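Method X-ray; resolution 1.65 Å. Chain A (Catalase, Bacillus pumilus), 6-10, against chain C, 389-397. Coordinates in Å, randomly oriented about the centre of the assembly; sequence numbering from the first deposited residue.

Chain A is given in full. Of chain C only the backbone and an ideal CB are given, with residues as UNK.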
ATOM      1  N   HIS A   6       0.960  37.544   5.513  1.00 37.58           N
ATOM      2  CA  HIS A   6       1.507  36.999   4.219  1.00 40.27           C
ATOM      3  C   HIS A   6       2.408  35.770   4.412  1.00 35.42           C
ATOM      4  O   HIS A   6       3.157  35.680   5.348  1.00 35.83           O
ATOM      5  CB  HIS A   6       2.266  38.067   3.407  1.00 41.11           C
ATOM      6  CG  HIS A   6       1.392  39.170   2.889  1.00 46.64           C
ATOM      7  ND1 HIS A   6       1.794  40.038   1.894  1.00 48.71           N
ATOM      8  CD2 HIS A   6       0.148  39.571   3.258  1.00 51.07           C
ATOM      9  CE1 HIS A   6       0.833  40.914   1.660  1.00 50.30           C
ATOM     10  NE2 HIS A   6      -0.178  40.650   2.469  1.00 50.96           N
ATOM     11  N   LYS A   7       2.334  34.850   3.469  1.00 32.27           N
ATOM     12  CA  LYS A   7       3.048  33.594   3.550  1.00 28.77           C
ATOM     13  C   LYS A   7       3.576  33.284   2.131  1.00 23.46           C
ATOM     14  O   LYS A   7       2.885  33.545   1.156  1.00 22.50           O
ATOM     15  CB  LYS A   7       2.082  32.523   4.007  1.00 30.47           C
ATOM     16  CG  LYS A   7       1.908  32.462   5.514  1.00 34.59           C
ATOM     17  CD  LYS A   7       0.819  31.439   5.898  1.00 37.13           C
ATOM     18  CE  LYS A   7      -0.132  31.949   6.965  1.00 42.28           C
ATOM     19  NZ  LYS A   7      -1.092  32.935   6.402  1.00 48.36           N
ATOM     20  N   ASN A   8       4.786  32.763   2.033  1.00 22.22           N
ATOM     21  CA  ASN A   8       5.231  32.125   0.839  1.00 21.65           C
ATOM     22  C   ASN A   8       4.554  30.774   0.592  1.00 20.03           C
ATOM     23  O   ASN A   8       4.439  29.955   1.478  1.00 18.74           O
ATOM     24  CB  ASN A   8       6.729  31.864   0.813  1.00 21.67           C
ATOM     25  CG  ASN A   8       7.528  33.145   0.811  1.00 22.48           C
ATOM     26  OD1 ASN A   8       7.198  34.119   0.099  1.00 22.11           O
ATOM     27  ND2 ASN A   8       8.602  33.138   1.574  1.00 23.26           N
ATOM     28  N   LEU A   9       4.190  30.566  -0.657  1.00 20.14           N
ATOM     29  CA  LEU A   9       3.965  29.209  -1.162  1.00 20.76           C
ATOM     30  C   LEU A   9       5.307  28.511  -1.229  1.00 17.98           C
ATOM     31  O   LEU A   9       6.227  29.076  -1.709  1.00 17.94           O
ATOM     32  CB  LEU A   9       3.266  29.291  -2.525  1.00 21.15           C
ATOM     33  CG  LEU A   9       2.733  27.961  -3.016  1.00 25.61           C
ATOM     34  CD1 LEU A   9       1.364  27.713  -2.426  1.00 25.10           C
ATOM     35  CD2 LEU A   9       2.645  27.962  -4.542  1.00 29.51           C
ATOM     36  N   THR A  10       5.413  27.300  -0.679  1.00 15.68           N
ATOM     37  CA  THR A  10       6.671  26.566  -0.667  1.00 15.61           C
ATOM     38  C   THR A  10       6.473  25.168  -1.266  1.00 15.05           C
ATOM     39  O   THR A  10       5.380  24.645  -1.324  1.00 14.83           O
ATOM     40  CB  THR A  10       7.207  26.417   0.755  1.00 16.26           C
ATOM     41  OG1 THR A  10       6.412  25.467   1.481  1.00 15.87           O
ATOM     42  CG2 THR A  10       7.245  27.716   1.476  1.00 15.98           C
TER
ATOM     43  N   UNK C 389      -7.447  35.785  -1.663  1.00 25.35           N
ATOM     44  CA  UNK C 389      -7.128  36.024  -0.258  1.00 27.22           C
ATOM     45  C   UNK C 389      -5.665  36.370  -0.093  1.00 26.93           C
ATOM     46  O   UNK C 389      -4.773  35.564  -0.402  1.00 25.00           O
ATOM     47  CB  UNK C 389      -7.479  34.802   0.593  1.00 27.22           C
ATOM     48  N   UNK C 390      -5.409  37.566   0.434  1.00 27.39           N
ATOM     49  CA  UNK C 390      -4.066  38.095   0.405  1.00 30.05           C
ATOM     50  C   UNK C 390      -3.145  37.383   1.369  1.00 28.36           C
ATOM     51  O   UNK C 390      -1.912  37.372   1.203  1.00 26.38           O
ATOM     52  CB  UNK C 390      -4.087  39.593   0.717  1.00 30.05           C
ATOM     53  N   UNK C 391      -3.756  36.822   2.384  1.00 29.28           N
ATOM     54  CA  UNK C 391      -3.068  36.139   3.483  1.00 32.08           C
ATOM     55  C   UNK C 391      -2.717  34.697   3.120  1.00 29.53           C
ATOM     56  O   UNK C 391      -1.975  34.036   3.868  1.00 29.25           O
ATOM     57  CB  UNK C 391      -3.936  36.160   4.743  1.00 32.08           C
ATOM     58  N   UNK C 392      -3.306  34.172   2.043  1.00 25.55           N
ATOM     59  CA  UNK C 392      -3.005  32.773   1.667  1.00 23.90           C
ATOM     60  C   UNK C 392      -1.633  32.742   1.023  1.00 22.58           C
ATOM     61  O   UNK C 392      -1.127  33.739   0.529  1.00 23.08           O
ATOM     62  CB  UNK C 392      -4.061  32.201   0.719  1.00 23.90           C
ATOM     63  N   UNK C 393      -1.019  31.574   0.979  1.00 22.37           N
ATOM     64  CA  UNK C 393       0.342  31.568   0.389  1.00 22.60           C
ATOM     65  C   UNK C 393       0.393  31.927  -1.117  1.00 21.21           C
ATOM     66  O   UNK C 393      -0.464  31.514  -1.856  1.00 21.55           O
ATOM     67  CB  UNK C 393       0.963  30.184   0.585  1.00 22.60           C
ATOM     68  N   UNK C 394       1.417  32.709  -1.506  1.00 20.26           N
ATOM     69  CA  UNK C 394       1.609  33.181  -2.844  1.00 20.34           C
ATOM     70  C   UNK C 394       3.001  32.878  -3.284  1.00 20.00           C
ATOM     71  O   UNK C 394       3.944  32.817  -2.462  1.00 20.21           O
ATOM     72  CB  UNK C 394       1.317  34.679  -2.952  1.00 20.34           C
ATOM     73  N   UNK C 395       3.176  32.776  -4.577  1.00 19.56           N
ATOM     74  CA  UNK C 395       4.536  32.654  -5.150  1.00 19.73           C
ATOM     75  C   UNK C 395       5.355  33.897  -4.887  1.00 21.34           C
ATOM     76  O   UNK C 395       4.818  34.968  -4.553  1.00 20.00           O
ATOM     77  CB  UNK C 395       4.470  32.395  -6.657  1.00 19.73           C
ATOM     78  N   UNK C 396       6.674  33.703  -4.897  1.00 21.13           N
ATOM     79  CA  UNK C 396       7.585  34.736  -4.532  1.00 21.06           C
ATOM     80  C   UNK C 396       8.690  34.812  -5.567  1.00 22.03           C
ATOM     81  O   UNK C 396       9.604  34.007  -5.563  1.00 20.47           O
ATOM     82  CB  UNK C 396       8.148  34.495  -3.130  1.00 21.06           C
ATOM     83  N   UNK C 397       8.607  35.775  -6.490  1.00 26.80           N
ATOM     84  CA  UNK C 397       9.546  35.712  -7.623  1.00 29.87           C
ATOM     85  C   UNK C 397      11.021  35.967  -7.266  1.00 29.50           C
ATOM     86  O   UNK C 397      11.908  35.611  -8.063  1.00 33.06           O
ATOM     87  CB  UNK C 397       9.116  36.732  -8.679  1.00 29.87           C
TER

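Position 389 has nothing of chain A within 5.5 Å of its ideal CB. Chain A therefore sets no preference, and many residues would suit. The deposited residue is Tyr389(C). Tyr389(C) begins a type I turn, and its O accepts from the backbone N of 392 at 3.2 Å.

Position 390 has phi/psi of -72/-25, as expected inside such a turn. CA-to-CB points sideways, and the ideal CB lies 4.4 Å from His6(A) NE2. A small or polar residue would fit beside the imidazole. It is Asp390(C). Its side chain comes no closer than 4.4 Å, CB to His6(A) NE2. The backbone does more: Asp390(C) O lies over one face of the ring, 3.6 Å from His6(A) CD2.

Position 391 is the next turn residue, at -83/-14. Its CB points away, 4.6 Å from Lys7(A) NZ. Asp, Asn, Ser or Gly would suit the turn, and an acid would also suit the nearby positive charge. The residue is Asp391(C), with chi1 p. Its carboxylate does not reach the lysine: Asp391(C) OD2, the nearer oxygen, is 5.2 Å from Lys7(A) NZ. The ammonium is met by the backbone instead, with Lys7(A) NZ donating to Asp391(C) O at 2.9 Å.

Position 392 closes the turn. Its CB points away with no chain A atom in reach, so the choice is wide. It is Gln392(C). Its backbone O takes part in a water link: water 1 accepts from Lys7(A) N at 2.9 Å and lies 2.6 Å from Gln392(C) O.

Position 393 faces chain A directly. The ideal CB is 3.5 Å from Leu9(A) N and 3.6 Å from Asn8(A) O, so space is short. Phi is -65, and the backbone N has no chain A acceptor close by. A compact apolar residue fits: Ala, Val or Pro. The deposited residue is Pro393(C). Its CB packs 3.9 Å from Leu9(A) CD1. Its CA makes a CA-H...O contact with Lys7(A) O at 3.3 Å.

Position 394 has extended angles, -129/155, and its backbone bridges that of Asn8(A). Its N donates to Lys7(A) O at 3.2 Å, and its O accepts from Leu9(A) N at 2.9 Å. These bonds need no particular side chain. CB points away, so most non-proline residues would do. It is Lys394(C), whose NZ runs back to make a weak hydrogen bond to Tyr389(C) O at 3.0 Å.

Position 395 points away, its ideal CB 5.2 Å from Leu9(A) CD2. Polar or charged residues are as acceptable as others. It is Glu395(C), and its OE2 is bonded elsewhere in the structure.

Position 396 points toward chain A, with its ideal CB 3.4 Å from Asn8(A) OD1. A short side chain carrying a donor is favoured: Asn, Ser or Thr. It is Asn396(C), chi1 t. Its ND2 donates to Asn8(A) OD1 at 3.0 Å, with a nearly straight angle of 165°.

Position 397 is out of reach of chain A. Phi of -68 permits proline among many others, and Pro397(C) is deposited.

Chain C (389-397) YDDQPKENP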
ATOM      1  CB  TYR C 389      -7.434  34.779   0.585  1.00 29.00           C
ATOM      2  CG  TYR C 389      -8.848  34.320   0.451  1.00 29.69           C
ATOM      3  CD1 TYR C 389      -9.858  34.838   1.246  1.00 35.05           C
ATOM      4  CD2 TYR C 389      -9.188  33.423  -0.554  1.00 31.40           C
ATOM      5  CE1 TYR C 389     -11.177  34.443   1.066  1.00 32.65           C
ATOM      6  CE2 TYR C 389     -10.475  33.005  -0.722  1.00 31.38           C
ATOM      7  CZ  TYR C 389     -11.467  33.511   0.071  1.00 33.56           C
ATOM      8  OH  TYR C 389     -12.762  33.086  -0.190  1.00 36.59           O
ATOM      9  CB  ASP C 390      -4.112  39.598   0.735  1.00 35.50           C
ATOM     10  CG  ASP C 390      -4.704  40.419  -0.405  1.00 39.39           C
ATOM     11  OD1 ASP C 390      -4.843  39.907  -1.543  1.00 42.70           O
ATOM     12  OD2 ASP C 390      -5.014  41.593  -0.161  1.00 47.13           O
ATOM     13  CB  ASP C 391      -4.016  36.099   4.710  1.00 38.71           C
ATOM     14  CG  ASP C 391      -5.434  35.533   4.350  1.00 48.61           C
ATOM     15  OD1 ASP C 391      -6.181  36.266   3.661  1.00 54.30           O
ATOM     16  OD2 ASP C 391      -5.791  34.367   4.701  1.00 48.74           O
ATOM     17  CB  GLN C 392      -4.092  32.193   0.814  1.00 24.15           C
ATOM     18  CG  GLN C 392      -5.448  32.005   1.516  1.00 25.20           C
ATOM     19  CD  GLN C 392      -5.415  30.960   2.613  1.00 26.25           C
ATOM     20  OE1 GLN C 392      -5.767  31.249   3.762  1.00 35.66           O
ATOM     21  NE2 GLN C 392      -4.996  29.765   2.290  1.00 22.69           N
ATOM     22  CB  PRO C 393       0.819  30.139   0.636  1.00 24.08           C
ATOM     23  CG  PRO C 393      -0.181  29.483   1.553  1.00 23.54           C
ATOM     24  CD  PRO C 393      -1.387  30.314   1.670  1.00 24.21           C
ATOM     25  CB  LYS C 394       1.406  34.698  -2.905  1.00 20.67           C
ATOM     26  CG  LYS C 394       0.088  35.219  -2.322  1.00 21.54           C
ATOM     27  CD  LYS C 394      -1.181  34.760  -3.089  1.00 22.48           C
ATOM     28  CE  LYS C 394      -2.458  35.237  -2.372  1.00 23.22           C
ATOM     29  NZ  LYS C 394      -3.689  35.004  -3.113  1.00 23.33           N
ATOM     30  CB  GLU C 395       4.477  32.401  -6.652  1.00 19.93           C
ATOM     31  CG  GLU C 395       4.044  33.635  -7.440  1.00 22.06           C
ATOM     32  CD  GLU C 395       3.613  33.347  -8.865  1.00 23.45           C
ATOM     33  OE1 GLU C 395       3.678  34.323  -9.682  1.00 24.83           O
ATOM     34  OE2 GLU C 395       3.206  32.213  -9.229  1.00 21.37           O
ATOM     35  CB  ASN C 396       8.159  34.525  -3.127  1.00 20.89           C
ATOM     36  CG  ASN C 396       9.006  35.720  -2.684  1.00 21.47           C
ATOM     37  OD1 ASN C 396       9.696  36.345  -3.512  1.00 22.97           O
ATOM     38  ND2 ASN C 396       9.050  35.977  -1.386  1.00 23.84           N
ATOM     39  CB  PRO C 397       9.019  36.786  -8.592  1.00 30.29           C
ATOM     40  CG  PRO C 397       8.127  37.664  -7.758  1.00 30.86           C
ATOM     41  CD  PRO C 397       7.583  36.830  -6.652  1.00 28.09           C
TER
HETATM   42  O   HOH W   1       0.378  35.639   1.479  1.00 27.23           O
HETATM   43  O   HOH W   2       5.086  35.195  -1.309  1.00 23.55           O
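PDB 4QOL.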